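Archaeal Sm-like protein AF-Sm2 (Archaeoglobus fulgidus, PDB 1LJO) probably binds RNA as a member of the Sm protein family, with six copies of the chain assembled into a complex. Local coordinates at residues M40-T45 and N67-I72. Numbering follows the deposited sequence.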
ATOM      1  N   MET A  40      14.090   1.028   1.344  1.00 16.11           N
ATOM      2  CA  MET A  40      14.070   2.425   0.931  1.00 17.01           C
ATOM      3  C   MET A  40      13.488   3.397   1.956  1.00 17.68           C
ATOM      4  O   MET A  40      12.926   4.440   1.595  1.00 15.78           O
ATOM      5  CB  MET A  40      13.372   2.579  -0.426  1.00 19.38           C
ATOM      6  CG  MET A  40      14.296   2.190  -1.584  1.00 24.63           C
ATOM      7  SD  MET A  40      13.653   2.523  -3.238  1.00 31.38           S
ATOM      8  CE  MET A  40      13.324   4.216  -3.115  1.00 16.88           C
ATOM      9  N   ASN A  41      13.595   3.045   3.235  1.00 14.05           N
ATOM     10  CA  ASN A  41      13.169   3.970   4.276  1.00 14.62           C
ATOM     11  C   ASN A  41      14.254   5.031   4.134  1.00 14.43           C
ATOM     12  O   ASN A  41      15.387   4.701   3.791  1.00 12.23           O
ATOM     13  CB  ASN A  41      13.253   3.333   5.662  1.00 11.91           C
ATOM     14  CG  ASN A  41      12.191   2.279   5.878  1.00 15.14           C
ATOM     15  OD1 ASN A  41      11.021   2.499   5.569  1.00 11.61           O
ATOM     16  ND2 ASN A  41      12.591   1.126   6.412  1.00 11.10           N
ATOM     17  N   LEU A  42      13.922   6.294   4.373  1.00 12.68           N
ATOM     18  CA  LEU A  42      14.909   7.352   4.229  1.00 14.27           C
ATOM     19  C   LEU A  42      15.018   8.224   5.472  1.00 14.90           C
ATOM     20  O   LEU A  42      14.015   8.554   6.105  1.00 14.11           O
ATOM     21  CB  LEU A  42      14.550   8.253   3.037  1.00 14.12           C
ATOM     22  CG  LEU A  42      14.228   7.599   1.691  1.00 15.28           C
ATOM     23  CD1 LEU A  42      13.712   8.662   0.730  1.00 14.57           C
ATOM     24  CD2 LEU A  42      15.465   6.906   1.127  1.00 15.18           C
ATOM     25  N   TYR A  43      16.247   8.594   5.812  1.00 14.49           N
ATOM     26  CA  TYR A  43      16.490   9.478   6.938  1.00 11.72           C
ATOM     27  C   TYR A  43      17.153  10.729   6.379  1.00 12.35           C
ATOM     28  O   TYR A  43      18.289  10.687   5.904  1.00 12.43           O
ATOM     29  CB  TYR A  43      17.384   8.813   7.991  1.00  8.99           C
ATOM     30  CG  TYR A  43      17.872   9.759   9.076  1.00 12.05           C
ATOM     31  CD1 TYR A  43      17.065  10.795   9.546  1.00 13.25           C
ATOM     32  CD2 TYR A  43      19.141   9.614   9.634  1.00 13.38           C
ATOM     33  CE1 TYR A  43      17.508  11.664  10.540  1.00 17.56           C
ATOM     34  CE2 TYR A  43      19.594  10.477  10.628  1.00 15.44           C
ATOM     35  CZ  TYR A  43      18.773  11.502  11.073  1.00 17.83           C
ATOM     36  OH  TYR A  43      19.224  12.380  12.034  1.00 17.24           O
ATOM     37  N   LEU A  44      16.417  11.834   6.419  1.00 11.88           N
ATOM     38  CA  LEU A  44      16.906  13.111   5.919  1.00 12.68           C
ATOM     39  C   LEU A  44      17.170  14.063   7.074  1.00 10.41           C
ATOM     40  O   LEU A  44      16.490  14.009   8.097  1.00 14.24           O
ATOM     41  CB  LEU A  44      15.870  13.758   4.994  1.00 14.22           C
ATOM     42  CG  LEU A  44      15.386  12.984   3.767  1.00 17.86           C
ATOM     43  CD1 LEU A  44      14.442  13.862   2.954  1.00 15.18           C
ATOM     44  CD2 LEU A  44      16.577  12.567   2.927  1.00 18.92           C
ATOM     45  N   THR A  45      18.161  14.928   6.906  1.00  9.36           N
ATOM     46  CA  THR A  45      18.480  15.927   7.914  1.00  9.49           C
ATOM     47  C   THR A  45      18.421  17.270   7.202  1.00 12.47           C
ATOM     48  O   THR A  45      18.528  17.321   5.974  1.00 13.56           O
ATOM     49  CB  THR A  45      19.889  15.729   8.505  1.00 10.31           C
ATOM     50  OG1 THR A  45      20.856  15.735   7.450  1.00 13.74           O
ATOM     51  CG2 THR A  45      19.968  14.400   9.275  1.00 12.90           C
ATOM     52  N   ASN A  67       7.782   2.282   1.881  1.00 12.26           N
ATOM     53  CA  ASN A  67       6.691   1.890   0.999  1.00 17.65           C
ATOM     54  C   ASN A  67       5.788   3.052   0.609  1.00 14.32           C
ATOM     55  O   ASN A  67       4.898   2.886  -0.214  1.00 14.19           O
ATOM     56  CB  ASN A  67       5.860   0.753   1.597  1.00 24.07           C
ATOM     57  CG  ASN A  67       5.175   1.142   2.870  1.00 26.78           C
ATOM     58  OD1 ASN A  67       5.811   1.277   3.913  1.00 32.41           O
ATOM     59  ND2 ASN A  67       3.862   1.333   2.797  1.00 30.24           N
ATOM     60  N   ASN A  68       6.011   4.225   1.193  1.00 12.47           N
ATOM     61  CA  ASN A  68       5.206   5.390   0.831  1.00 12.98           C
ATOM     62  C   ASN A  68       6.002   6.406   0.020  1.00 14.35           C
ATOM     63  O   ASN A  68       5.517   7.499  -0.314  1.00 12.18           O
ATOM     64  CB  ASN A  68       4.577   6.018   2.075  1.00 12.57           C
ATOM     65  CG  ASN A  68       3.446   5.162   2.618  1.00 14.23           C
ATOM     66  OD1 ASN A  68       2.624   4.664   1.851  1.00 14.44           O
ATOM     67  ND2 ASN A  68       3.402   4.979   3.929  1.00 12.25           N
ATOM     68  N   VAL A  69       7.232   6.025  -0.309  1.00 11.13           N
ATOM     69  CA  VAL A  69       8.087   6.861  -1.144  1.00 12.90           C
ATOM     70  C   VAL A  69       7.622   6.587  -2.569  1.00 12.03           C
ATOM     71  O   VAL A  69       7.406   5.433  -2.939  1.00 13.49           O
ATOM     72  CB  VAL A  69       9.576   6.449  -1.049  1.00 12.99           C
ATOM     73  CG1 VAL A  69      10.373   7.130  -2.157  1.00 10.85           C
ATOM     74  CG2 VAL A  69      10.143   6.840   0.311  1.00 13.91           C
ATOM     75  N   VAL A  70       7.446   7.637  -3.361  1.00 10.26           N
ATOM     76  CA  VAL A  70       7.021   7.459  -4.746  1.00  9.03           C
ATOM     77  C   VAL A  70       8.197   7.637  -5.698  1.00 10.37           C
ATOM     78  O   VAL A  70       8.495   6.761  -6.517  1.00 13.74           O
ATOM     79  CB  VAL A  70       5.911   8.473  -5.137  1.00 12.59           C
ATOM     80  CG1 VAL A  70       5.585   8.345  -6.628  1.00 11.93           C
ATOM     81  CG2 VAL A  70       4.656   8.218  -4.299  1.00 12.95           C
ATOM     82  N   LEU A  71       8.882   8.764  -5.563  1.00 10.76           N
ATOM     83  CA  LEU A  71       9.999   9.088  -6.434  1.00 14.37           C
ATOM     84  C   LEU A  71      11.118   9.798  -5.674  1.00 13.59           C
ATOM     85  O   LEU A  71      10.855  10.615  -4.793  1.00 14.87           O
ATOM     86  CB  LEU A  71       9.480   9.970  -7.583  1.00 15.71           C
ATOM     87  CG  LEU A  71      10.408  10.530  -8.667  1.00 19.18           C
ATOM     88  CD1 LEU A  71       9.560  11.072  -9.826  1.00 18.54           C
ATOM     89  CD2 LEU A  71      11.279  11.635  -8.093  1.00 19.07           C
ATOM     90  N   ILE A  72      12.361   9.472  -6.017  1.00 11.85           N
ATOM     91  CA  ILE A  72      13.533  10.088  -5.397  1.00 12.14           C
ATOM     92  C   ILE A  72      14.362  10.686  -6.521  1.00 13.51           C
ATOM     93  O   ILE A  72      14.613  10.032  -7.527  1.00 13.00           O
ATOM     94  CB  ILE A  72      14.410   9.059  -4.648  1.00 15.00           C
ATOM     95  CG1 ILE A  72      13.599   8.378  -3.546  1.00 13.31           C
ATOM     96  CG2 ILE A  72      15.639   9.763  -4.050  1.00 15.75           C
ATOM     97  CD1 ILE A  72      14.384   7.307  -2.783  1.00 16.07           C
TER
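Ile72 points its CD1 methyl between Met40 and Leu42, and that methyl takes the contacts of both. Leu42 meets it tip to tip, Leu42 CD1 lying 3.8 Å from Ile72 CD1. Met40 arrives differently: its side chain slides past Ile72 in the opposite direction, and a bend at the last torsion (chi3 56°) swings the terminal methyl inward until Met40 CE sits 3.3 Å from Ile72 CD1, tighter than ordinary van der Waals contact. Val69 closes the cluster with CG2, which touches Leu42 CD1 at 4.0 Å, the two side chains crossing at about a right angle. The same Val69 CG2 rests 3.9 Å from the carbonyl oxygen Met40 O.

Apart from that carbonyl, the contact is apolar packing between side chains. Polar ties lie beside it: Asn41 accepts a hydrogen bond at OD1 from Gly66 N, just ahead of 67-72, and donates from ND2 to Asp37. Val20 and Val36 pack against Leu42, Met22 against Val69 and Met13 against Ile72, while Arg65 of a second subunit packs on Met40.

Leu71 and Ile72 also pair antiparallel with a strand of that neighbouring subunit, continuing the sheet across the interface. The cluster, all four residues buried, is part of the core of the strongly bent antiparallel Sm fold.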